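Local coordinates for protein alkaline phosphatase (PDB 7KWD) that probably hydrolyses phosphate monoesters as a homodimeric zinc- and magnesium-dependent alkaline phosphatase, at residues Y86-N100 and G105-A117. Numbering follows the deposited sequence.
Sequences YSLTSYVTESSAAGN and GVKTVNGGLAIHA. With ZN (zinc ion), chain E.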
ATOM      1  N   TYR A  86      -7.576   8.077   8.278  1.00 21.70           N
ATOM      2  CA  TYR A  86      -8.974   7.980   8.666  1.00 24.59           C
ATOM      3  C   TYR A  86      -9.524   9.316   9.160  1.00 27.46           C
ATOM      4  O   TYR A  86      -8.830  10.136   9.774  1.00 24.23           O
ATOM      5  CB  TYR A  86      -9.175   6.905   9.719  1.00 25.77           C
ATOM      6  CG  TYR A  86      -8.325   6.950  10.956  1.00 27.21           C
ATOM      7  CD1 TYR A  86      -8.701   7.694  12.066  1.00 30.55           C
ATOM      8  CD2 TYR A  86      -7.194   6.160  11.055  1.00 32.03           C
ATOM      9  CE1 TYR A  86      -7.928   7.681  13.234  1.00 25.71           C
ATOM     10  CE2 TYR A  86      -6.436   6.141  12.188  1.00 32.44           C
ATOM     11  CZ  TYR A  86      -6.809   6.905  13.278  1.00 32.95           C
ATOM     12  OH  TYR A  86      -6.046   6.873  14.412  1.00 39.34           O
ATOM     13  N   SER A  87     -10.796   9.544   8.856  1.00 26.20           N
ATOM     14  CA  SER A  87     -11.481  10.755   9.293  1.00 23.17           C
ATOM     15  C   SER A  87     -12.198  10.463  10.619  1.00 23.63           C
ATOM     16  O   SER A  87     -12.005   9.405  11.228  1.00 22.44           O
ATOM     17  CB  SER A  87     -12.442  11.222   8.199  1.00 22.58           C
ATOM     18  OG  SER A  87     -13.363  10.200   7.903  1.00 26.90           O
ATOM     19  N   LEU A  88     -13.075  11.370  11.053  1.00 25.79           N
ATOM     20  CA  LEU A  88     -13.599  11.296  12.422  1.00 23.31           C
ATOM     21  C   LEU A  88     -14.516  10.086  12.633  1.00 24.17           C
ATOM     22  O   LEU A  88     -14.491   9.473  13.715  1.00 21.69           O
ATOM     23  CB  LEU A  88     -14.327  12.594  12.754  1.00 25.48           C
ATOM     24  CG  LEU A  88     -14.893  12.763  14.166  1.00 26.63           C
ATOM     25  CD1 LEU A  88     -13.872  12.390  15.223  1.00 27.41           C
ATOM     26  CD2 LEU A  88     -15.344  14.212  14.297  1.00 26.46           C
ATOM     27  N   THR A  89     -15.325   9.734  11.623  1.00 28.30           N
ATOM     28  CA  THR A  89     -16.292   8.649  11.725  1.00 27.02           C
ATOM     29  C   THR A  89     -16.104   7.544  10.686  1.00 28.67           C
ATOM     30  O   THR A  89     -16.894   6.595  10.679  1.00 33.79           O
ATOM     31  CB  THR A  89     -17.737   9.179  11.592  1.00 28.06           C
ATOM     32  OG1 THR A  89     -17.955   9.727  10.287  1.00 26.73           O
ATOM     33  CG2 THR A  89     -17.989  10.235  12.606  1.00 28.57           C
ATOM     34  N   SER A  90     -15.060   7.603   9.855  1.00 26.32           N
ATOM     35  CA  SER A  90     -14.875   6.612   8.804  1.00 26.93           C
ATOM     36  C   SER A  90     -13.408   6.274   8.638  1.00 25.43           C
ATOM     37  O   SER A  90     -12.576   7.174   8.486  1.00 21.02           O
ATOM     38  CB  SER A  90     -15.384   7.119   7.460  1.00 24.58           C
ATOM     39  OG  SER A  90     -14.998   6.226   6.438  1.00 25.84           O
ATOM     40  N   TYR A  91     -13.101   4.990   8.598  1.00 27.43           N
ATOM     41  CA  TYR A  91     -11.738   4.562   8.328  1.00 22.78           C
ATOM     42  C   TYR A  91     -11.294   4.828   6.912  1.00 24.39           C
ATOM     43  O   TYR A  91     -10.122   4.609   6.622  1.00 25.57           O
ATOM     44  CB  TYR A  91     -11.604   3.093   8.656  1.00 23.57           C
ATOM     45  CG  TYR A  91     -11.436   3.005  10.121  1.00 29.93           C
ATOM     46  CD1 TYR A  91     -10.231   3.289  10.659  1.00 33.64           C
ATOM     47  CD2 TYR A  91     -12.491   2.765  10.978  1.00 26.11           C
ATOM     48  CE1 TYR A  91     -10.035   3.277  11.939  1.00 32.66           C
ATOM     49  CE2 TYR A  91     -12.282   2.753  12.315  1.00 30.89           C
ATOM     50  CZ  TYR A  91     -11.023   3.012  12.781  1.00 35.43           C
ATOM     51  OH  TYR A  91     -10.643   3.051  14.125  1.00 64.06           O
ATOM     52  N   VAL A  92     -12.163   5.346   6.052  1.00 21.00           N
ATOM     53  CA  VAL A  92     -11.763   5.809   4.735  1.00 18.77           C
ATOM     54  C   VAL A  92     -12.196   7.252   4.576  1.00 28.72           C
ATOM     55  O   VAL A  92     -13.401   7.554   4.579  1.00 28.05           O
ATOM     56  CB  VAL A  92     -12.354   4.943   3.622  1.00 26.21           C
ATOM     57  CG1 VAL A  92     -11.897   5.460   2.244  1.00 26.02           C
ATOM     58  CG2 VAL A  92     -11.979   3.484   3.853  1.00 25.00           C
ATOM     59  N   THR A  93     -11.227   8.139   4.413  1.00 21.53           N
ATOM     60  CA  THR A  93     -11.505   9.562   4.354  1.00 22.18           C
ATOM     61  C   THR A  93     -11.859   9.937   2.928  1.00 30.67           C
ATOM     62  O   THR A  93     -11.584   9.201   1.989  1.00 25.34           O
ATOM     63  CB  THR A  93     -10.277  10.351   4.810  1.00 22.52           C
ATOM     64  OG1 THR A  93     -10.571  11.732   4.998  1.00 22.60           O
ATOM     65  CG2 THR A  93      -9.194  10.226   3.765  1.00 23.20           C
ATOM     66  N   GLU A  94     -12.398  11.129   2.753  1.00 30.13           N
ATOM     67  CA  GLU A  94     -12.261  11.761   1.432  1.00 29.01           C
ATOM     68  C   GLU A  94     -11.467  13.056   1.607  1.00 32.62           C
ATOM     69  O   GLU A  94     -10.906  13.341   2.679  1.00 28.87           O
ATOM     70  CB  GLU A  94     -13.620  11.932   0.746  1.00 37.12           C
ATOM     71  CG  GLU A  94     -14.683  12.534   1.609  1.00 36.36           C
ATOM     72  CD  GLU A  94     -14.309  13.961   2.028  1.00 42.17           C
ATOM     73  OE1 GLU A  94     -13.731  14.114   3.131  1.00 38.23           O
ATOM     74  OE2 GLU A  94     -14.561  14.925   1.252  1.00 34.69           O
ATOM     75  N   SER A  95     -11.421  13.839   0.532  1.00 30.47           N
ATOM     76  CA  SER A  95     -10.391  14.861   0.404  1.00 32.51           C
ATOM     77  C   SER A  95     -10.584  16.030   1.365  1.00 29.90           C
ATOM     78  O   SER A  95      -9.595  16.608   1.836  1.00 27.67           O
ATOM     79  CB  SER A  95     -10.352  15.363  -1.030  1.00 38.82           C
ATOM     80  OG  SER A  95      -9.408  14.667  -1.780  1.00 36.69           O
ATOM     81  N   SER A  96     -11.836  16.439   1.645  1.00 31.19           N
ATOM     82  CA  SER A  96     -12.025  17.606   2.519  1.00 26.75           C
ATOM     83  C   SER A  96     -11.601  17.290   3.945  1.00 21.29           C
ATOM     84  O   SER A  96     -10.888  18.079   4.578  1.00 26.47           O
ATOM     85  CB  SER A  96     -13.478  18.096   2.503  1.00 28.69           C
ATOM     86  OG  SER A  96     -14.380  17.060   2.807  1.00 27.15           O
ATOM     87  N   ALA A  97     -12.019  16.131   4.473  1.00 23.19           N
ATOM     88  CA  ALA A  97     -11.585  15.765   5.815  1.00 25.52           C
ATOM     89  C   ALA A  97     -10.077  15.546   5.858  1.00 23.33           C
ATOM     90  O   ALA A  97      -9.416  15.919   6.827  1.00 21.24           O
ATOM     91  CB  ALA A  97     -12.340  14.520   6.290  1.00 23.52           C
ATOM     92  N   ALA A  98      -9.504  14.996   4.799  1.00 23.76           N
ATOM     93  CA  ALA A  98      -8.059  14.790   4.787  1.00 22.80           C
ATOM     94  C   ALA A  98      -7.340  16.122   4.769  1.00 23.05           C
ATOM     95  O   ALA A  98      -6.421  16.367   5.555  1.00 24.30           O
ATOM     96  CB  ALA A  98      -7.667  13.949   3.585  1.00 23.81           C
ATOM     97  N   GLY A  99      -7.788  17.026   3.898  1.00 23.81           N
ATOM     98  CA  GLY A  99      -7.200  18.352   3.859  1.00 20.89           C
ATOM     99  C   GLY A  99      -7.385  19.086   5.167  1.00 20.45           C
ATOM    100  O   GLY A  99      -6.469  19.761   5.647  1.00 20.46           O
ATOM    101  N   ASN A 100      -8.574  18.952   5.764  1.00 24.32           N
ATOM    102  CA  ASN A 100      -8.835  19.547   7.067  1.00 23.70           C
ATOM    103  C   ASN A 100      -7.853  19.055   8.122  1.00 21.06           C
ATOM    104  O   ASN A 100      -7.398  19.830   8.968  1.00 22.56           O
ATOM    105  CB  ASN A 100     -10.247  19.211   7.517  1.00 24.72           C
ATOM    106  CG  ASN A 100     -11.294  20.007   6.793  1.00 23.85           C
ATOM    107  OD1 ASN A 100     -10.977  20.877   5.994  1.00 18.32           O
ATOM    108  ND2 ASN A 100     -12.562  19.703   7.072  1.00 22.68           N
ATOM    109  N   GLY A 105      -5.613  20.474  11.848  1.00 22.38           N
ATOM    110  CA  GLY A 105      -5.050  19.683  12.926  1.00 22.30           C
ATOM    111  C   GLY A 105      -6.042  18.844  13.697  1.00 22.71           C
ATOM    112  O   GLY A 105      -5.709  18.357  14.783  1.00 22.86           O
ATOM    113  N   VAL A 106      -7.247  18.662  13.180  1.00 24.55           N
ATOM    114  CA  VAL A 106      -8.288  17.929  13.878  1.00 20.16           C
ATOM    115  C   VAL A 106      -9.035  17.082  12.857  1.00 19.95           C
ATOM    116  O   VAL A 106      -9.073  17.399  11.662  1.00 22.81           O
ATOM    117  CB  VAL A 106      -9.288  18.849  14.635  1.00 25.12           C
ATOM    118  CG1 VAL A 106      -8.612  19.663  15.675  1.00 23.45           C
ATOM    119  CG2 VAL A 106     -10.023  19.746  13.680  1.00 25.18           C
ATOM    120  N   LYS A 107      -9.618  15.996  13.337  1.00 21.14           N
ATOM    121  CA  LYS A 107     -10.434  15.132  12.499  1.00 22.80           C
ATOM    122  C   LYS A 107     -11.787  15.783  12.317  1.00 26.69           C
ATOM    123  O   LYS A 107     -12.355  16.334  13.271  1.00 26.70           O
ATOM    124  CB  LYS A 107     -10.621  13.762  13.132  1.00 24.76           C
ATOM    125  CG  LYS A 107      -9.327  13.086  13.552  1.00 28.53           C
ATOM    126  CD  LYS A 107      -8.720  12.353  12.373  1.00 26.76           C
ATOM    127  CE  LYS A 107      -7.684  11.316  12.780  1.00 24.85           C
ATOM    128  NZ  LYS A 107      -6.896  10.838  11.586  1.00 24.83           N
ATOM    129  N   THR A 108     -12.289  15.743  11.086  1.00 22.95           N
ATOM    130  CA  THR A 108     -13.627  16.224  10.754  1.00 25.12           C
ATOM    131  C   THR A 108     -14.390  15.109  10.057  1.00 26.94           C
ATOM    132  O   THR A 108     -13.853  14.046   9.735  1.00 25.30           O
ATOM    133  CB  THR A 108     -13.585  17.474   9.865  1.00 25.88           C
ATOM    134  OG1 THR A 108     -12.945  17.155   8.618  1.00 31.42           O
ATOM    135  CG2 THR A 108     -12.792  18.552  10.555  1.00 26.30           C
ATOM    136  N   VAL A 109     -15.672  15.347   9.906  1.00 24.41           N
ATOM    137  CA  VAL A 109     -16.541  14.472   9.140  1.00 26.53           C
ATOM    138  C   VAL A 109     -16.301  14.738   7.663  1.00 33.00           C
ATOM    139  O   VAL A 109     -16.070  15.887   7.257  1.00 30.37           O
ATOM    140  CB  VAL A 109     -17.994  14.730   9.544  1.00 30.03           C
ATOM    141  CG1 VAL A 109     -18.908  14.120   8.525  1.00 40.16           C
ATOM    142  CG2 VAL A 109     -18.231  14.185  10.976  1.00 30.47           C
ATOM    143  N   ASN A 110     -16.348  13.677   6.851  1.00 29.34           N
ATOM    144  CA  ASN A 110     -16.151  13.826   5.411  1.00 31.81           C
ATOM    145  C   ASN A 110     -17.142  14.837   4.858  1.00 40.19           C
ATOM    146  O   ASN A 110     -18.347  14.737   5.126  1.00 34.48           O
ATOM    147  CB  ASN A 110     -16.336  12.473   4.696  1.00 29.13           C
ATOM    148  CG  ASN A 110     -15.258  11.437   5.079  1.00 35.53           C
ATOM    149  OD1 ASN A 110     -14.272  11.765   5.746  1.00 27.34           O
ATOM    150  ND2 ASN A 110     -15.456  10.176   4.650  1.00 32.93           N
ATOM    151  N   GLY A 111     -16.646  15.825   4.108  1.00 34.85           N
ATOM    152  CA  GLY A 111     -17.579  16.697   3.408  1.00 35.24           C
ATOM    153  C   GLY A 111     -17.430  18.202   3.498  1.00 33.19           C
ATOM    154  O   GLY A 111     -17.531  18.898   2.480  1.00 41.18           O
ATOM    155  N   GLY A 112     -17.242  18.730   4.693  1.00 28.04           N
ATOM    156  CA  GLY A 112     -17.036  20.151   4.846  1.00 24.78           C
ATOM    157  C   GLY A 112     -15.565  20.577   4.790  1.00 23.87           C
ATOM    158  O   GLY A 112     -14.648  19.787   5.017  1.00 29.68           O
ATOM    159  N   LEU A 113     -15.369  21.847   4.459  1.00 25.55           N
ATOM    160  CA  LEU A 113     -14.055  22.479   4.379  1.00 27.75           C
ATOM    161  C   LEU A 113     -13.814  23.302   5.633  1.00 26.69           C
ATOM    162  O   LEU A 113     -14.568  24.234   5.914  1.00 27.33           O
ATOM    163  CB  LEU A 113     -13.969  23.391   3.155  1.00 25.83           C
ATOM    164  CG  LEU A 113     -14.082  22.695   1.805  1.00 27.36           C
ATOM    165  CD1 LEU A 113     -14.126  23.714   0.658  1.00 25.47           C
ATOM    166  CD2 LEU A 113     -12.909  21.725   1.610  1.00 21.36           C
ATOM    167  N   ALA A 114     -12.754  22.973   6.374  1.00 27.45           N
ATOM    168  CA  ALA A 114     -12.391  23.709   7.591  1.00 26.71           C
ATOM    169  C   ALA A 114     -13.609  23.997   8.455  1.00 21.37           C
ATOM    170  O   ALA A 114     -13.893  25.136   8.841  1.00 22.76           O
ATOM    171  CB  ALA A 114     -11.681  25.017   7.256  1.00 20.90           C
ATOM    172  N   ILE A 115     -14.328  22.923   8.789  1.00 22.52           N
ATOM    173  CA  ILE A 115     -15.563  23.045   9.552  1.00 23.44           C
ATOM    174  C   ILE A 115     -15.917  21.675  10.104  1.00 25.15           C
ATOM    175  O   ILE A 115     -15.587  20.643   9.512  1.00 26.40           O
ATOM    176  CB  ILE A 115     -16.679  23.613   8.637  1.00 24.56           C
ATOM    177  CG1 ILE A 115     -17.836  24.199   9.433  1.00 29.03           C
ATOM    178  CG2 ILE A 115     -17.166  22.489   7.674  1.00 31.16           C
ATOM    179  CD1 ILE A 115     -18.911  24.879   8.544  1.00 31.00           C
ATOM    180  N   HIS A 116     -16.623  21.669  11.234  1.00 22.09           N
ATOM    181  CA  HIS A 116     -17.102  20.438  11.824  1.00 22.71           C
ATOM    182  C   HIS A 116     -18.520  20.144  11.358  1.00 26.68           C
ATOM    183  O   HIS A 116     -19.209  21.009  10.847  1.00 26.24           O
ATOM    184  CB  HIS A 116     -17.053  20.516  13.354  1.00 26.91           C
ATOM    185  CG  HIS A 116     -15.717  20.169  13.913  1.00 25.73           C
ATOM    186  ND1 HIS A 116     -14.997  19.075  13.478  1.00 24.68           N
ATOM    187  CD2 HIS A 116     -14.958  20.771  14.856  1.00 25.71           C
ATOM    188  CE1 HIS A 116     -13.846  19.031  14.117  1.00 21.13           C
ATOM    189  NE2 HIS A 116     -13.804  20.040  14.971  1.00 26.64           N
ATOM    190  N   ALA A 117     -18.976  18.913  11.590  1.00 27.92           N
ATOM    191  CA  ALA A 117     -20.295  18.523  11.099  1.00 27.61           C
ATOM    192  C   ALA A 117     -21.420  19.369  11.692  1.00 30.81           C
ATOM    193  O   ALA A 117     -22.540  19.348  11.175  1.00 26.72           O
ATOM    194  CB  ALA A 117     -20.570  17.051  11.414  1.00 28.61           C
TER
HETATM  195 ZN    ZN E 603      -7.916  13.253  -1.924  1.00 37.00          ZN
HETATM  196  O   HOH W   1     -16.107  11.112   8.771  1.00 31.41           O
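The Y86 ring has K107 NZ over one face, 4.0 Å from the centroid of the Y86 ring and 28° off its normal, a cation-pi geometry; Y91 CE1 sits above the opposite face, nearer the ring's edge than its middle. The same K107 NZ donates to Y86 O at 2.7 Å, and its charge also pairs with D456. The N100 amide is gripped at both ends: OD1 receives A114 N from above the amide plane, while ND2 gives one hydrogen to T108 OG1 (3.0 Å), nearly in plane, and the other to G112 O (2.9 Å), tilted out of it. With CG anti to the carbonyl carbon (chi1 -75°), this amide projects from the helix into the loop. The N110 side chain runs antiparallel alongside that of E94, E94 CG lying 3.5 Å from N110 CB, with the carboxylate and amide planes turned 38° apart. Helix 95-104 begins with S95, whose OG binds a zinc ion and which is predicted to form the phosphoserine intermediate of alkaline phosphatases; E94 is its N-cap. E94 OE1 accepts A97 N on its syn lone pair at 3.0 Å, and OE2 accepts both S96 N and S96 OG and forms a salt bridge with R159. S96 OG in turn receives G111 N at 2.9 Å, linking cap to loop. Replacing E94 with an alanine is likely to strip the S96 and A97 amides of their capping acceptor and cost R159 a carboxylate partner. N110 ND2 reaches V92 O weakly, at 3.3 Å, and also bonds S331 O of the second subunit.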